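Putative uncharacterized protein (Thermotoga maritima, PDB 3CNL) is a circularly permuted GTPase that binds GTP and probably acts late in 50S ribosomal subunit assembly, where it is thought to bind 23S rRNA. Local coordinates at residues A[23-28]-A[45-50]; A[32-37]-A[244-249]; A[101-106]-A[147-152]; A[165-170]-A[189-194]. All coordinates share one frame; numbering follows the deposited sequence.

Interaction 1: A[23-28]-A[45-50]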
loop_
_atom_site.group_PDB
_atom_site.type_symbol
_atom_site.label_atom_id
_atom_site.label_comp_id
_atom_site.label_asym_id
_atom_site.label_seq_id
_atom_site.Cartn_x
_atom_site.Cartn_y
_atom_site.Cartn_z
ATOM N N ASN A 23 -13.642 -17.758 -0.075
ATOM C CA ASN A 23 -14.828 -17.215 -0.713
ATOM C C ASN A 23 -14.902 -15.692 -0.572
ATOM O O ASN A 23 -15.789 -15.062 -1.136
ATOM C CB ASN A 23 -16.110 -17.900 -0.174
ATOM C CG ASN A 23 -16.340 -17.675 1.324
ATOM O OD1 ASN A 23 -15.911 -16.674 1.903
ATOM N ND2 ASN A 23 -17.044 -18.617 1.955
ATOM N N THR A 24 -13.953 -15.132 0.183
ATOM C CA THR A 24 -13.867 -13.705 0.461
ATOM C C THR A 24 -12.400 -13.237 0.359
ATOM O O THR A 24 -11.480 -13.967 0.734
ATOM C CB THR A 24 -14.441 -13.411 1.879
ATOM O OG1 THR A 24 -15.772 -13.938 1.963
ATOM C CG2 THR A 24 -14.454 -11.897 2.221
ATOM N N VAL A 25 -12.217 -12.011 -0.139
ATOM C CA VAL A 25 -10.919 -11.369 -0.353
ATOM C C VAL A 25 -10.943 -9.949 0.228
ATOM O O VAL A 25 -11.810 -9.140 -0.136
ATOM C CB VAL A 25 -10.603 -11.236 -1.889
ATOM C CG1 VAL A 25 -9.354 -10.385 -2.133
ATOM C CG2 VAL A 25 -10.411 -12.607 -2.515
ATOM N N VAL A 26 -9.989 -9.675 1.123
ATOM C CA VAL A 26 -9.716 -8.319 1.609
ATOM C C VAL A 26 -8.473 -7.806 0.873
ATOM O O VAL A 26 -7.342 -8.300 1.065
ATOM C CB VAL A 26 -9.517 -8.286 3.141
ATOM C CG1 VAL A 26 -9.169 -6.861 3.620
ATOM C CG2 VAL A 26 -10.773 -8.803 3.864
ATOM N N GLU A 27 -8.713 -6.856 -0.020
ATOM C CA GLU A 27 -7.652 -6.231 -0.792
ATOM C C GLU A 27 -7.098 -5.046 0.006
ATOM O O GLU A 27 -7.768 -4.022 0.199
ATOM C CB GLU A 27 -8.206 -5.822 -2.154
ATOM C CG GLU A 27 -7.193 -5.319 -3.152
ATOM C CD GLU A 27 -7.870 -4.771 -4.399
ATOM O OE1 GLU A 27 -7.221 -4.719 -5.446
ATOM O OE2 GLU A 27 -9.056 -4.365 -4.331
ATOM N N VAL A 28 -5.876 -5.213 0.492
ATOM C CA VAL A 28 -5.222 -4.195 1.305
ATOM C C VAL A 28 -4.425 -3.229 0.401
ATOM O O VAL A 28 -3.360 -3.579 -0.144
ATOM C CB VAL A 28 -4.365 -4.817 2.427
ATOM C CG1 VAL A 28 -3.683 -3.716 3.305
ATOM C CG2 VAL A 28 -5.204 -5.767 3.298
ATOM N N SER A 45 -13.319 -11.728 -9.250
ATOM C CA SER A 45 -14.747 -11.584 -9.606
ATOM C C SER A 45 -15.666 -12.735 -9.128
ATOM O O SER A 45 -16.893 -12.597 -9.149
ATOM C CB SER A 45 -14.923 -11.313 -11.117
ATOM O OG SER A 45 -14.314 -12.329 -11.903
ATOM N N ARG A 46 -15.077 -13.852 -8.694
ATOM C CA ARG A 46 -15.853 -14.987 -8.161
ATOM C C ARG A 46 -15.929 -14.990 -6.616
ATOM O O ARG A 46 -16.553 -15.869 -6.009
ATOM C CB ARG A 46 -15.292 -16.321 -8.692
ATOM C CG ARG A 46 -15.611 -16.582 -10.180
ATOM C CD ARG A 46 -15.077 -17.937 -10.704
ATOM N NE ARG A 46 -15.275 -19.061 -9.774
ATOM C CZ ARG A 46 -16.455 -19.615 -9.478
ATOM N NH1 ARG A 46 -16.519 -20.626 -8.616
ATOM N NH2 ARG A 46 -17.573 -19.161 -10.031
ATOM N N LYS A 47 -15.285 -14.001 -5.995
ATOM C CA LYS A 47 -15.216 -13.899 -4.537
ATOM C C LYS A 47 -15.875 -12.627 -4.066
ATOM O O LYS A 47 -16.036 -11.687 -4.841
ATOM C CB LYS A 47 -13.756 -13.915 -4.056
ATOM C CG LYS A 47 -12.873 -14.929 -4.766
ATOM C CD LYS A 47 -13.130 -16.359 -4.317
ATOM C CE LYS A 47 -12.321 -17.322 -5.170
ATOM N NZ LYS A 47 -12.411 -18.730 -4.684
ATOM N N GLU A 48 -16.252 -12.599 -2.791
ATOM C CA GLU A 48 -16.705 -11.370 -2.155
ATOM C C GLU A 48 -15.469 -10.541 -1.827
ATOM O O GLU A 48 -14.637 -10.951 -1.016
ATOM C CB GLU A 48 -17.528 -11.682 -0.894
ATOM C CG GLU A 48 -18.041 -10.461 -0.138
ATOM C CD GLU A 48 -19.036 -9.637 -0.933
ATOM O OE1 GLU A 48 -19.701 -10.208 -1.822
ATOM O OE2 GLU A 48 -19.156 -8.416 -0.675
ATOM N N THR A 49 -15.346 -9.384 -2.463
ATOM C CA THR A 49 -14.144 -8.559 -2.326
ATOM C C THR A 49 -14.440 -7.292 -1.520
ATOM O O THR A 49 -15.424 -6.600 -1.776
ATOM C CB THR A 49 -13.558 -8.183 -3.699
ATOM O OG1 THR A 49 -13.205 -9.376 -4.411
ATOM C CG2 THR A 49 -12.319 -7.278 -3.565
ATOM N N ILE A 50 -13.589 -7.034 -0.530
ATOM C CA ILE A 50 -13.619 -5.793 0.245
ATOM C C ILE A 50 -12.353 -4.989 -0.088
ATOM O O ILE A 50 -11.239 -5.500 0.041
ATOM C CB ILE A 50 -13.657 -6.100 1.750
ATOM C CG1 ILE A 50 -14.803 -7.082 2.067
ATOM C CG2 ILE A 50 -13.763 -4.802 2.590
ATOM C CD1 ILE A 50 -14.844 -7.513 3.516
#

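Interaction 2: A[32-37]-A[244-249]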
loop_
_atom_site.group_PDB
_atom_site.type_symbol
_atom_site.label_atom_id
_atom_site.label_comp_id
_atom_site.label_asym_id
_atom_site.label_seq_id
_atom_site.Cartn_x
_atom_site.Cartn_y
_atom_site.Cartn_z
ATOM N N ARG A 32 -3.174 6.360 0.221
ATOM C CA ARG A 32 -2.477 7.481 -0.453
ATOM C C ARG A 32 -2.355 7.264 -1.967
ATOM O O ARG A 32 -2.139 8.212 -2.757
ATOM C CB ARG A 32 -1.100 7.681 0.167
ATOM C CG ARG A 32 -1.137 8.026 1.641
ATOM C CD ARG A 32 0.257 8.022 2.291
ATOM N NE ARG A 32 0.880 6.681 2.248
ATOM C CZ ARG A 32 2.164 6.440 2.522
ATOM N NH1 ARG A 32 2.969 7.448 2.860
ATOM N NH2 ARG A 32 2.662 5.198 2.465
ATOM N N ALA A 33 -2.493 6.009 -2.378
ATOM C CA ALA A 33 -2.380 5.660 -3.794
ATOM C C ALA A 33 -3.284 4.471 -4.103
ATOM O O ALA A 33 -2.782 3.380 -4.322
ATOM C CB ALA A 33 -0.890 5.297 -4.131
ATOM N N PRO A 34 -4.620 4.655 -4.071
ATOM C CA PRO A 34 -5.531 3.514 -4.281
ATOM C C PRO A 34 -5.526 2.831 -5.633
ATOM O O PRO A 34 -5.838 1.639 -5.684
ATOM C CB PRO A 34 -6.924 4.098 -3.962
ATOM C CG PRO A 34 -6.617 5.278 -3.108
ATOM C CD PRO A 34 -5.368 5.867 -3.699
ATOM N N PHE A 35 -5.217 3.548 -6.718
ATOM C CA PHE A 35 -5.108 2.885 -8.013
ATOM C C PHE A 35 -3.767 2.155 -8.098
ATOM O O PHE A 35 -3.713 0.970 -8.442
ATOM C CB PHE A 35 -5.256 3.854 -9.195
ATOM C CG PHE A 35 -6.689 4.213 -9.554
ATOM C CD1 PHE A 35 -7.759 3.388 -9.216
ATOM C CD2 PHE A 35 -6.948 5.375 -10.270
ATOM C CE1 PHE A 35 -9.057 3.739 -9.552
ATOM C CE2 PHE A 35 -8.253 5.731 -10.629
ATOM C CZ PHE A 35 -9.296 4.919 -10.277
ATOM N N ALA A 36 -2.690 2.849 -7.745
ATOM C CA ALA A 36 -1.372 2.270 -7.856
ATOM C C ALA A 36 -1.290 0.964 -7.103
ATOM O O ALA A 36 -0.700 0.012 -7.613
ATOM C CB ALA A 36 -0.271 3.271 -7.376
ATOM N N THR A 37 -1.894 0.909 -5.906
ATOM C CA THR A 37 -1.807 -0.262 -5.017
ATOM C C THR A 37 -2.994 -1.247 -5.146
ATOM O O THR A 37 -3.193 -2.103 -4.284
ATOM C CB THR A 37 -1.626 0.137 -3.524
ATOM O OG1 THR A 37 -2.731 0.947 -3.096
ATOM C CG2 THR A 37 -0.289 0.899 -3.314
ATOM N N SER A 244 -1.156 12.494 0.262
ATOM C CA SER A 244 -1.598 11.460 -0.677
ATOM C C SER A 244 -0.980 11.672 -2.060
ATOM O O SER A 244 -0.461 12.748 -2.347
ATOM C CB SER A 244 -3.127 11.412 -0.774
ATOM O OG SER A 244 -3.698 10.969 0.439
ATOM N N PHE A 245 -1.030 10.652 -2.917
ATOM C CA PHE A 245 -0.261 10.690 -4.167
ATOM C C PHE A 245 -1.116 10.546 -5.410
ATOM O O PHE A 245 -0.595 10.656 -6.520
ATOM C CB PHE A 245 0.858 9.628 -4.170
ATOM C CG PHE A 245 1.650 9.555 -2.868
ATOM C CD1 PHE A 245 2.403 10.642 -2.427
ATOM C CD2 PHE A 245 1.675 8.386 -2.125
ATOM C CE1 PHE A 245 3.126 10.578 -1.241
ATOM C CE2 PHE A 245 2.401 8.305 -0.945
ATOM C CZ PHE A 245 3.119 9.405 -0.493
ATOM N N GLU A 246 -2.407 10.270 -5.206
ATOM C CA GLU A 246 -3.397 10.099 -6.280
ATOM C C GLU A 246 -4.740 10.619 -5.792
ATOM O O GLU A 246 -5.059 10.470 -4.611
ATOM C CB GLU A 246 -3.629 8.620 -6.589
ATOM C CG GLU A 246 -2.453 7.857 -6.976
ATOM C CD GLU A 246 -2.800 6.539 -7.564
ATOM O OE1 GLU A 246 -3.268 5.662 -6.806
ATOM O OE2 GLU A 246 -2.565 6.373 -8.781
ATOM N N ARG A 247 -5.519 11.175 -6.727
ATOM C CA ARG A 247 -6.899 11.650 -6.542
ATOM C C ARG A 247 -7.803 10.986 -7.587
ATOM O O ARG A 247 -7.363 10.780 -8.713
ATOM C CB ARG A 247 -6.975 13.159 -6.795
ATOM C CG ARG A 247 -6.304 14.057 -5.791
ATOM C CD ARG A 247 -5.978 15.403 -6.463
ATOM N NE ARG A 247 -6.980 15.794 -7.467
ATOM C CZ ARG A 247 -7.028 16.986 -8.072
ATOM N NH1 ARG A 247 -6.131 17.926 -7.786
ATOM N NH2 ARG A 247 -7.980 17.245 -8.968
ATOM N N PRO A 248 -9.078 10.679 -7.231
ATOM C CA PRO A 248 -9.972 9.939 -8.141
ATOM C C PRO A 248 -9.958 10.218 -9.676
ATOM O O PRO A 248 -10.188 9.252 -10.411
ATOM C CB PRO A 248 -11.351 10.104 -7.499
ATOM C CG PRO A 248 -11.058 10.198 -6.047
ATOM C CD PRO A 248 -9.742 10.949 -5.935
ATOM N N GLU A 249 -9.748 11.422 -10.230
ATOM C CA GLU A 249 -10.081 12.790 -9.776
ATOM C C GLU A 249 -9.463 13.932 -10.633
ATOM O O GLU A 249 -9.999 15.038 -10.576
ATOM C CB GLU A 249 -9.830 13.079 -8.305
ATOM C CG GLU A 249 -10.865 13.994 -7.657
ATOM C CD GLU A 249 -10.275 14.866 -6.572
ATOM O OE1 GLU A 249 -10.280 14.431 -5.401
ATOM O OE2 GLU A 249 -9.803 15.988 -6.880
#

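Interaction 3: A[101-106]-A[147-152]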
loop_
_atom_site.group_PDB
_atom_site.type_symbol
_atom_site.label_atom_id
_atom_site.label_comp_id
_atom_site.label_asym_id
_atom_site.label_seq_id
_atom_site.Cartn_x
_atom_site.Cartn_y
_atom_site.Cartn_z
ATOM N N ARG A 101 -14.677 -17.246 4.456
ATOM C CA ARG A 101 -13.328 -17.779 4.549
ATOM C C ARG A 101 -12.491 -16.779 3.771
ATOM O O ARG A 101 -12.696 -16.591 2.588
ATOM C CB ARG A 101 -13.247 -19.158 3.920
ATOM C CG ARG A 101 -14.222 -20.135 4.521
ATOM C CD ARG A 101 -14.479 -21.283 3.558
ATOM N NE ARG A 101 -13.588 -22.394 3.855
ATOM C CZ ARG A 101 -13.729 -23.195 4.912
ATOM N NH1 ARG A 101 -14.736 -23.019 5.796
ATOM N NH2 ARG A 101 -12.860 -24.173 5.092
ATOM N N VAL A 102 -11.573 -16.119 4.462
ATOM C CA VAL A 102 -11.006 -14.882 3.954
ATOM C C VAL A 102 -9.521 -15.016 3.588
ATOM O O VAL A 102 -8.740 -15.597 4.338
ATOM C CB VAL A 102 -11.231 -13.728 4.989
ATOM C CG1 VAL A 102 -10.685 -12.398 4.486
ATOM C CG2 VAL A 102 -12.730 -13.596 5.356
ATOM N N LEU A 103 -9.158 -14.481 2.425
ATOM C CA LEU A 103 -7.755 -14.238 2.078
ATOM C C LEU A 103 -7.485 -12.737 2.138
ATOM O O LEU A 103 -8.203 -11.923 1.546
ATOM C CB LEU A 103 -7.407 -14.775 0.680
ATOM C CG LEU A 103 -6.019 -14.428 0.095
ATOM C CD1 LEU A 103 -4.869 -15.168 0.784
ATOM C CD2 LEU A 103 -5.936 -14.664 -1.420
ATOM N N ILE A 104 -6.446 -12.381 2.876
ATOM C CA ILE A 104 -5.905 -11.027 2.850
ATOM C C ILE A 104 -4.889 -10.955 1.699
ATOM O O ILE A 104 -3.949 -11.751 1.663
ATOM C CB ILE A 104 -5.181 -10.709 4.192
ATOM C CG1 ILE A 104 -6.118 -10.880 5.392
ATOM C CG2 ILE A 104 -4.547 -9.287 4.188
ATOM C CD1 ILE A 104 -7.444 -10.123 5.291
ATOM N N VAL A 105 -5.050 -9.999 0.780
ATOM C CA VAL A 105 -4.134 -9.881 -0.358
ATOM C C VAL A 105 -3.741 -8.416 -0.672
ATOM O O VAL A 105 -4.470 -7.478 -0.341
ATOM C CB VAL A 105 -4.728 -10.538 -1.632
ATOM C CG1 VAL A 105 -5.830 -9.668 -2.229
ATOM C CG2 VAL A 105 -3.646 -10.748 -2.668
ATOM N N GLY A 106 -2.600 -8.231 -1.336
ATOM C CA GLY A 106 -2.172 -6.877 -1.733
ATOM C C GLY A 106 -0.744 -6.830 -2.247
ATOM O O GLY A 106 -0.002 -7.822 -2.161
ATOM N N LYS A 147 -13.400 -17.777 9.211
ATOM C CA LYS A 147 -12.031 -18.258 9.071
ATOM C C LYS A 147 -11.189 -17.276 8.258
ATOM O O LYS A 147 -11.616 -16.833 7.191
ATOM C CB LYS A 147 -12.034 -19.620 8.373
ATOM C CG LYS A 147 -12.330 -20.786 9.293
ATOM C CD LYS A 147 -12.311 -22.080 8.528
ATOM C CE LYS A 147 -12.601 -23.249 9.440
ATOM N NZ LYS A 147 -13.997 -23.176 9.970
ATOM N N ILE A 148 -10.004 -16.932 8.771
ATOM C CA ILE A 148 -9.049 -16.093 8.019
ATOM C C ILE A 148 -7.683 -16.790 7.852
ATOM O O ILE A 148 -7.111 -17.245 8.841
ATOM C CB ILE A 148 -8.940 -14.659 8.641
ATOM C CG1 ILE A 148 -10.349 -14.034 8.732
ATOM C CG2 ILE A 148 -8.017 -13.747 7.784
ATOM C CD1 ILE A 148 -10.506 -12.924 9.760
ATOM N N LEU A 149 -7.200 -16.925 6.608
ATOM C CA LEU A 149 -5.847 -17.453 6.338
ATOM C C LEU A 149 -4.788 -16.628 7.047
ATOM O O LEU A 149 -4.796 -15.403 6.947
ATOM C CB LEU A 149 -5.545 -17.484 4.837
ATOM C CG LEU A 149 -6.245 -18.559 4.005
ATOM C CD1 LEU A 149 -6.030 -18.342 2.529
ATOM C CD2 LEU A 149 -5.763 -19.956 4.407
ATOM N N ASP A 150 -3.874 -17.290 7.754
ATOM C CA ASP A 150 -2.927 -16.565 8.593
ATOM C C ASP A 150 -1.740 -15.976 7.817
ATOM O O ASP A 150 -0.883 -15.314 8.415
ATOM C CB ASP A 150 -2.446 -17.414 9.796
ATOM C CG ASP A 150 -1.545 -18.565 9.392
ATOM O OD1 ASP A 150 -1.423 -18.888 8.182
ATOM O OD2 ASP A 150 -0.955 -19.183 10.298
ATOM N N THR A 151 -1.685 -16.241 6.510
ATOM C CA THR A 151 -0.669 -15.646 5.631
ATOM C C THR A 151 -1.299 -14.898 4.454
ATOM O O THR A 151 -2.199 -15.423 3.783
ATOM C CB THR A 151 0.378 -16.680 5.115
ATOM O OG1 THR A 151 -0.166 -17.453 4.033
ATOM C CG2 THR A 151 0.792 -17.611 6.213
ATOM N N PRO A 152 -0.811 -13.670 4.178
ATOM C CA PRO A 152 -1.376 -12.915 3.074
ATOM C C PRO A 152 -0.841 -13.389 1.730
ATOM O O PRO A 152 0.239 -13.981 1.664
ATOM C CB PRO A 152 -0.906 -11.483 3.356
ATOM C CG PRO A 152 0.365 -11.646 4.062
ATOM C CD PRO A 152 0.265 -12.928 4.861
HETATM O O HOH W 1 -4.760 -14.116 4.606
#

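Interaction 4: A[165-170]-A[189-194]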
loop_
_atom_site.group_PDB
_atom_site.type_symbol
_atom_site.label_atom_id
_atom_site.label_comp_id
_atom_site.label_asym_id
_atom_site.label_seq_id
_atom_site.Cartn_x
_atom_site.Cartn_y
_atom_site.Cartn_z
ATOM N N ALA A 165 5.329 3.111 -11.361
ATOM C CA ALA A 165 6.553 2.839 -10.600
ATOM C C ALA A 165 6.808 3.927 -9.546
ATOM O O ALA A 165 7.139 3.619 -8.400
ATOM C CB ALA A 165 7.754 2.702 -11.547
ATOM N N ALA A 166 6.635 5.190 -9.933
ATOM C CA ALA A 166 6.875 6.316 -9.045
ATOM C C ALA A 166 5.952 6.236 -7.817
ATOM O O ALA A 166 6.406 6.393 -6.698
ATOM C CB ALA A 166 6.653 7.611 -9.792
ATOM N N LYS A 167 4.676 5.939 -8.045
ATOM C CA LYS A 167 3.669 5.838 -6.970
ATOM C C LYS A 167 3.904 4.643 -6.036
ATOM O O LYS A 167 3.794 4.756 -4.796
ATOM C CB LYS A 167 2.265 5.830 -7.581
ATOM C CG LYS A 167 1.788 7.224 -7.975
ATOM C CD LYS A 167 0.701 7.177 -9.019
ATOM C CE LYS A 167 0.149 8.589 -9.234
ATOM N NZ LYS A 167 -0.790 8.630 -10.396
ATOM N N LEU A 168 4.242 3.503 -6.624
ATOM C CA LEU A 168 4.660 2.339 -5.834
ATOM C C LEU A 168 5.943 2.583 -5.042
ATOM O O LEU A 168 6.109 2.039 -3.948
ATOM C CB LEU A 168 4.795 1.092 -6.702
ATOM C CG LEU A 168 3.523 0.528 -7.344
ATOM C CD1 LEU A 168 3.889 -0.586 -8.309
ATOM C CD2 LEU A 168 2.588 -0.005 -6.232
ATOM N N LEU A 169 6.864 3.366 -5.590
ATOM C CA LEU A 169 8.020 3.808 -4.809
ATOM C C LEU A 169 7.624 4.640 -3.591
ATOM O O LEU A 169 8.155 4.464 -2.482
ATOM C CB LEU A 169 8.985 4.623 -5.704
ATOM C CG LEU A 169 10.212 5.261 -5.060
ATOM C CD1 LEU A 169 11.132 4.179 -4.548
ATOM C CD2 LEU A 169 10.943 6.118 -6.114
ATOM N N LEU A 170 6.718 5.583 -3.811
ATOM C CA LEU A 170 6.288 6.512 -2.750
ATOM C C LEU A 170 5.577 5.802 -1.571
ATOM O O LEU A 170 5.633 6.266 -0.441
ATOM C CB LEU A 170 5.364 7.597 -3.365
ATOM C CG LEU A 170 6.012 8.711 -4.188
ATOM C CD1 LEU A 170 5.026 9.495 -5.068
ATOM C CD2 LEU A 170 6.771 9.676 -3.306
ATOM N N PHE A 189 9.383 12.357 -7.114
ATOM C CA PHE A 189 9.619 13.645 -6.445
ATOM C C PHE A 189 8.583 14.692 -6.900
ATOM O O PHE A 189 8.020 15.400 -6.078
ATOM C CB PHE A 189 11.066 14.158 -6.659
ATOM C CG PHE A 189 11.337 15.463 -5.974
ATOM C CD1 PHE A 189 11.378 15.533 -4.582
ATOM C CD2 PHE A 189 11.504 16.631 -6.707
ATOM C CE1 PHE A 189 11.599 16.762 -3.932
ATOM C CE2 PHE A 189 11.726 17.853 -6.068
ATOM C CZ PHE A 189 11.779 17.914 -4.688
ATOM N N GLU A 190 8.308 14.752 -8.200
ATOM C CA GLU A 190 7.286 15.667 -8.738
ATOM C C GLU A 190 5.921 15.464 -8.051
ATOM O O GLU A 190 5.267 16.422 -7.627
ATOM C CB GLU A 190 7.166 15.473 -10.256
ATOM C CG GLU A 190 6.160 16.375 -10.946
ATOM C CD GLU A 190 6.201 16.204 -12.456
ATOM O OE1 GLU A 190 6.640 17.150 -13.143
ATOM O OE2 GLU A 190 5.840 15.118 -12.960
ATOM N N ILE A 191 5.509 14.211 -7.932
ATOM C CA ILE A 191 4.249 13.866 -7.265
ATOM C C ILE A 191 4.284 14.304 -5.816
ATOM O O ILE A 191 3.343 14.954 -5.337
ATOM C CB ILE A 191 3.928 12.349 -7.365
ATOM C CG1 ILE A 191 3.722 11.936 -8.819
ATOM C CG2 ILE A 191 2.669 11.982 -6.518
ATOM C CD1 ILE A 191 3.843 10.432 -9.022
ATOM N N PHE A 192 5.387 13.989 -5.131
ATOM C CA PHE A 192 5.574 14.433 -3.767
ATOM C C PHE A 192 5.502 15.968 -3.660
ATOM O O PHE A 192 4.717 16.520 -2.871
ATOM C CB PHE A 192 6.902 13.911 -3.194
ATOM C CG PHE A 192 7.180 14.413 -1.819
ATOM C CD1 PHE A 192 6.517 13.862 -0.729
ATOM C CD2 PHE A 192 8.065 15.482 -1.609
ATOM C CE1 PHE A 192 6.746 14.340 0.548
ATOM C CE2 PHE A 192 8.300 15.969 -0.327
ATOM C CZ PHE A 192 7.646 15.400 0.749
ATOM N N ALA A 193 6.318 16.635 -4.465
ATOM C CA ALA A 193 6.471 18.077 -4.416
ATOM C C ALA A 193 5.131 18.747 -4.623
ATOM O O ALA A 193 4.764 19.634 -3.852
ATOM C CB ALA A 193 7.457 18.539 -5.465
ATOM N N ARG A 194 4.389 18.303 -5.637
ATOM C CA ARG A 194 3.037 18.810 -5.853
ATOM C C ARG A 194 2.096 18.567 -4.668
ATOM O O ARG A 194 1.369 19.476 -4.286
ATOM C CB ARG A 194 2.433 18.247 -7.139
ATOM C CG ARG A 194 3.054 18.837 -8.408
ATOM C CD ARG A 194 1.968 19.247 -9.409
ATOM N NE ARG A 194 1.185 20.392 -8.928
ATOM C CZ ARG A 194 -0.080 20.645 -9.262
ATOM N NH1 ARG A 194 -0.747 19.833 -10.081
ATOM N NH2 ARG A 194 -0.687 21.716 -8.763
#

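Interaction 1: A[23-28]-A[45-50]
Ile50, Val25 and Lys47 have the most surface buried where strands 24-28 and 48-50 run side by side as parallel neighbours. Val25 turns both polar backbone atoms to the other strand: its N bonds to Glu48 O at 2.8 Å, and its O accepts Ile50 N. The ladder is extended at one end by Glu48 N to Asn23 O (3.0 Å) and at the other by Glu27 N to Ile50 O (2.9 Å). Ile50 shares a face with Val26, where its CD1 lies 4.3 Å from Val26 CG2. On the other face, Val25 keeps CG1 anti to its backbone N (chi1 172°), so that CG2 stands beside that N and meets Lys47 CB at 3.9 Å. The Lys47 chain bends at chi2 (-75°) and runs past Asn23, and its NZ is taken by the carbonyls of Leu19 and Val22. Thr24 sets CG2 3.4 Å from Glu48 O, while its OG1 donates to Asn23 OD1 at 2.7 Å. An alanine here would probably leave Asn23 OD1 with Arg101 N but without the hydroxyl, and open a small gap beside the Glu48 carbonyl where CG2 had been. The pair belongs to the parallel core of the G-domain sheet. Strand 101-106 takes the far edge of 24-30, with Val25 packed on Val105, while Phe96 covers Val26 and Ile50, and helix 112-120 lies against Val28.

Interaction 2: A[32-37]-A[244-249]
Arg32 and Pro34 belong to the Asp-Ala-Arg-X-Pro motif of YlqF-type GTPases, in the loop after strand 24-30, and the C-terminal tail grips this loop through Phe245 and Glu246. Phe245 N bonds to Arg32 O at 2.7 Å, with a weak second bond from Glu246 N. The Glu246 chain runs extended beyond CG and brings OE1 to residues 34-36, whose backbone angles are helical without the regular bonds, where it accepts Phe35 N at 2.9 Å and Ala36 N at 3.0 Å. Both donors come on the syn side but from opposite faces of the carboxylate. An alanine in place of Glu246 would probably leave the amides of Phe35 and Ala36 without this acceptor and free the bend at 34-36 to shift. Alongside, Arg32 and Phe245 point the same way: Phe245 CE2 lies 3.7 Å above one guanidinium face, near its rim, with the planes 51° apart. Beyond it the guanidinium is held by Asp30 and by the carbonyls of Val235 and Ala236. The contact is wedged between two helices: Trp67 of helix 61-73 meets Phe35 edge-to-face and touches Pro34 and Pro248, while helix 162-170 sets Leu170 against Phe245 and Leu164 against Ala36.

Interaction 3: A[101-106]-A[147-152]
Ile148 holds CG1 beside its backbone N (chi1 -55°) and CG2 anti to it, so the two branches meet different residues of strand 101-106: CG1 lies 3.9 Å from Val102 CB and CG2 4.2 Å from Ile104 CG1. On the other face Leu103 has CG anti to its N (chi1 172°), and chi2 of 72° then sets CD1 3.8 Å from Leu149 CD1. The strands are parallel, bonded by Val102 N to Lys147 O (2.8 Å) and Leu149 N to Val102 O (3.0 Å). Past Leu149 they part briefly and rejoin where Ile104 bonds to Gly153; a water between them accepts from Ile104 N and donates to Leu149 O and Thr151 O. Lys147 CD covers one face of the Arg101 guanidinium, 3.8 Å from NH1; the side chains point the same way, which brings like charges close, Arg101 NH1 4.2 Å from Lys147 NZ. Arg101 also makes a cation-pi contact with Trp139. Strand 101-106 leads into the P-loop, and Asp150 to Gly153 form the Asp-X-X-Gly (G3) motif, with Gly153 binding GTP. Strand 24-30 lies on one side of the pair and 139-141 on the other, while helix 112-120 packs Lys112 and Ile116 against Ile104 and Pro152.

Interaction 4: A[165-170]-A[189-194]
Ile191 reaches from helix 182-196 toward helix 162-170, and its CB and both branch ends meet that helix. Its CB lies 3.8 Å from Leu170 CD1. The branch CG2, anti to the backbone N, comes closer to the same methyl, at 3.7 Å, so one Leu170 methyl is pressed against the root of the isoleucine. CG1 stands beside the backbone N, and chi2 of 162° places CD1 against the preceding turn of helix 162-170. There CD1 meets Lys167 CG at 4.0 Å and Ala166 CB at 4.1 Å. The lysine, extended beyond CG, crosses Ile191 at about a right angle and also offers CE to CD1 at 4.1 Å. Its amino group goes to Asp163, with a weak, long ion pair to Glu246. Ala166, Lys167 and Leu170 thus receive Ile191 from one side of their helix.

The two helices belong to the all-helical C-terminal part of the protein, which is built from 162-170, 182-196, 202-212 and 224-236 and packs beside the G domain. Their segments cross at -63° with axes 10.0 Å apart, and no hydrogen bond joins them: the contact is made by side chains alone.

Leu170 has a second branch to spend. Its CD2 turns to Phe192 CB, 4.2 Å off, while the Phe192 ring turns off toward helix 224-236 and meets Phe231 edge-to-face. Val235 and Phe232 of helix 224-236 also touch Leu170, and Val235 lies against Phe192 too.

From the N terminus, strand 24-28 opens interaction 1, and residues 32-37 open interaction 2 before 45-50 closes the first, so the two loops cross. Interaction 3 then opens and closes, 101-106 with 147-152, inside the long loop that interaction 2 will close. Interaction 4 does the same with 165-170 and 189-194, again nested within it, and 244-249 finally shuts the loop. Interactions 1 and 3 share one sheet, since strands 24-30 and 101-106 are neighbours in it. Interaction 2 ties the G domain to the C-terminal tail, and its Glu246 and Phe245 touch Lys167 and Ile191 of interaction 4 in the helical part.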